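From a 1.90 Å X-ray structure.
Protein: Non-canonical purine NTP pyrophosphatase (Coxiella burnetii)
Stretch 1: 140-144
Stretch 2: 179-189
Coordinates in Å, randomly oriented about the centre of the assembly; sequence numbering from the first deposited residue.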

# COMPACT_ATOMS: atom_id res chain seq x y z
N HIS A 140 6.05 3.81 -0.27
CA HIS A 140 6.85 2.71 0.25
C HIS A 140 8.33 2.87 -0.09
O HIS A 140 8.75 2.69 -1.23
N GLY A 141 9.13 3.22 0.93
CA GLY A 141 10.56 3.38 0.76
C GLY A 141 11.31 2.12 1.16
O GLY A 141 11.02 1.51 2.19
N VAL A 142 12.28 1.73 0.33
CA VAL A 142 13.06 0.53 0.58
C VAL A 142 14.55 0.81 0.50
O VAL A 142 15.03 1.41 -0.46
N TRP A 143 15.28 0.38 1.52
CA TRP A 143 16.72 0.59 1.59
C TRP A 143 17.41 -0.77 1.74
O TRP A 143 17.30 -1.41 2.78
N GLU A 144 18.11 -1.20 0.69
CA GLU A 144 18.76 -2.51 0.69
C GLU A 144 20.20 -2.48 1.22
O GLU A 144 20.97 -1.59 0.88
N GLU A 179 23.38 12.43 5.59
CA GLU A 179 23.55 11.50 4.48
C GLU A 179 22.62 10.30 4.63
O GLU A 179 22.05 9.83 3.65
N LYS A 180 22.48 9.81 5.86
CA LYS A 180 21.57 8.70 6.13
C LYS A 180 20.14 9.11 5.80
O LYS A 180 19.40 8.37 5.15
N ASN A 181 19.74 10.29 6.26
CA ASN A 181 18.37 10.76 6.05
C ASN A 181 18.05 11.04 4.59
O ASN A 181 16.89 11.05 4.19
N ALA A 182 19.09 11.25 3.79
CA ALA A 182 18.92 11.51 2.36
C ALA A 182 18.68 10.24 1.53
O ALA A 182 18.00 10.29 0.51
N ILE A 183 19.23 9.12 1.98
CA ILE A 183 19.19 7.90 1.18
C ILE A 183 18.43 6.75 1.83
O ILE A 183 18.25 5.69 1.23
N SER A 184 17.98 6.95 3.07
CA SER A 184 17.36 5.87 3.83
C SER A 184 15.98 5.50 3.29
O SER A 184 15.47 6.13 2.36
N HIS A 185 15.40 4.48 3.90
CA HIS A 185 14.04 4.06 3.60
C HIS A 185 13.06 5.18 3.91
O HIS A 185 12.09 5.39 3.18
N ARG A 186 13.31 5.91 5.00
CA ARG A 186 12.48 7.06 5.34
C ARG A 186 12.66 8.18 4.33
O ARG A 186 11.68 8.77 3.87
N GLY A 187 13.91 8.49 4.00
CA GLY A 187 14.20 9.52 3.02
C GLY A 187 13.47 9.27 1.71
O GLY A 187 12.90 10.19 1.12
N GLN A 188 13.49 8.02 1.25
CA GLN A 188 12.85 7.66 -0.02
C GLN A 188 11.33 7.77 0.07
O GLN A 188 10.68 8.30 -0.84
N ALA A 189 10.75 7.27 1.16
CA ALA A 189 9.32 7.40 1.37
C ALA A 189 8.92 8.87 1.38
O ALA A 189 7.96 9.28 0.72

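The most unusual feature of this contact is the amide of Gln188, which reaches from the second helix to the backbone of Val142 both directly and through a water. Gln188 points toward the strand with chi1 m and chi2 t. Its NE2 donates a weak hydrogen bond to Val142 O at 2.9 Å. The same NE2 makes weak bonds within its own stretch, to Ile183 O at 3.1 Å and to Ser184 O at 3.3 Å. Water 1 links the other end of the amide to the same strand residue: it accepts from Val142 N at 2.8 Å and donates to Gln188 OE1 at 2.7 Å.

Trp143 has the most area covered in this contact. It points toward the helices with chi1 t and lies across the turn between them. Ser184 CA sits over one ring face, 3.8 Å from the centroid of the Trp143 six-membered ring, in a CH-pi contact. Ile183 O lies over the same face, 3.6 Å from Trp143 CD1. Ile183, chi1 p and chi2 t, leaves CA sideways, but its end comes nearer, and its CD1 packs 3.7 Å from Trp143 CZ2. Lys180 CG, on an all-t side chain, lies 4.0 Å from Trp143 CH2. His185, chi1 p, presents its ring edge, with ND1 3.7 Å from Trp143 CE3. His185 N and ND1 are buried here without a polar partner.

Ser184 caps the second helix. Its chi1 is p, and its OG accepts from Gly187 N at 3.1 Å.

Close backbone approach occurs at Gly141. Its CA makes a CA-H...O contact with His185 O at 3.5 Å, and its N lies 3.9 Å from Ala189 CB. A CB on Gly141 would clash with His185 O and Ala189 N.

His140, Val142 and Glu144 point away from the helices.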

# COMPACT_ATOMS: atom_id res chain seq x y z
CB HIS A 140 6.32 1.38 -0.28
CG HIS A 140 6.99 0.18 0.32
ND1 HIS A 140 6.53 -1.10 0.11
CD2 HIS A 140 8.08 0.07 1.11
CE1 HIS A 140 7.31 -1.95 0.75
NE2 HIS A 140 8.26 -1.27 1.37
CB VAL A 142 12.71 -0.61 -0.41
CG1 VAL A 142 13.59 -1.82 -0.16
CG2 VAL A 142 11.24 -0.98 -0.29
CB TRP A 143 17.04 1.49 2.78
CG TRP A 143 18.41 2.09 2.77
CD1 TRP A 143 19.25 2.21 1.69
CD2 TRP A 143 19.10 2.67 3.88
NE1 TRP A 143 20.42 2.82 2.08
CE2 TRP A 143 20.35 3.12 3.41
CE3 TRP A 143 18.78 2.86 5.23
CZ2 TRP A 143 21.28 3.74 4.24
CZ3 TRP A 143 19.71 3.48 6.05
CH2 TRP A 143 20.94 3.91 5.56
CB GLU A 144 18.76 -3.10 -0.73
CG GLU A 144 17.38 -3.19 -1.37
CD GLU A 144 17.43 -3.75 -2.77
OE1 GLU A 144 18.53 -4.12 -3.23
OE2 GLU A 144 16.36 -3.83 -3.42
CB GLU A 179 25.00 11.05 4.35
CG GLU A 179 25.22 10.03 3.23
CD GLU A 179 24.93 10.59 1.85
OE1 GLU A 179 24.62 11.79 1.73
OE2 GLU A 179 25.01 9.82 0.87
CB LYS A 180 21.65 8.25 7.59
CG LYS A 180 20.67 7.13 7.91
CD LYS A 180 20.27 7.11 9.38
CE LYS A 180 19.14 6.12 9.61
NZ LYS A 180 18.63 6.14 11.00
CB ASN A 181 18.08 11.99 6.92
CG ASN A 181 18.15 11.70 8.41
OD1 ASN A 181 17.98 10.56 8.84
ND2 ASN A 181 18.41 12.73 9.20
CB ALA A 182 20.11 12.27 1.81
CB ILE A 183 20.62 7.40 0.85
CG1 ILE A 183 21.32 6.90 2.12
CG2 ILE A 183 21.44 8.51 0.17
CD1 ILE A 183 22.63 6.20 1.86
CB SER A 184 17.24 6.24 5.30
OG SER A 184 16.30 7.29 5.47
CB HIS A 185 13.70 2.80 4.40
CG HIS A 185 13.99 2.92 5.87
ND1 HIS A 185 15.23 3.26 6.36
CD2 HIS A 185 13.20 2.72 6.95
CE1 HIS A 185 15.19 3.27 7.68
NE2 HIS A 185 13.97 2.94 8.06
CB ARG A 186 12.79 7.56 6.75
CG ARG A 186 12.22 6.70 7.87
CD ARG A 186 12.34 7.40 9.22
NE ARG A 186 11.84 8.77 9.16
CZ ARG A 186 10.56 9.11 9.22
NH1 ARG A 186 9.62 8.18 9.33
NH2 ARG A 186 10.20 10.39 9.15
CB GLN A 188 13.28 6.26 -0.46
CG GLN A 188 14.75 6.16 -0.83
CD GLN A 188 15.20 4.74 -1.12
OE1 GLN A 188 14.84 4.16 -2.15
NE2 GLN A 188 16.00 4.17 -0.23
CB ALA A 189 8.91 6.72 2.66
O HOH W 1 12.36 3.02 -2.14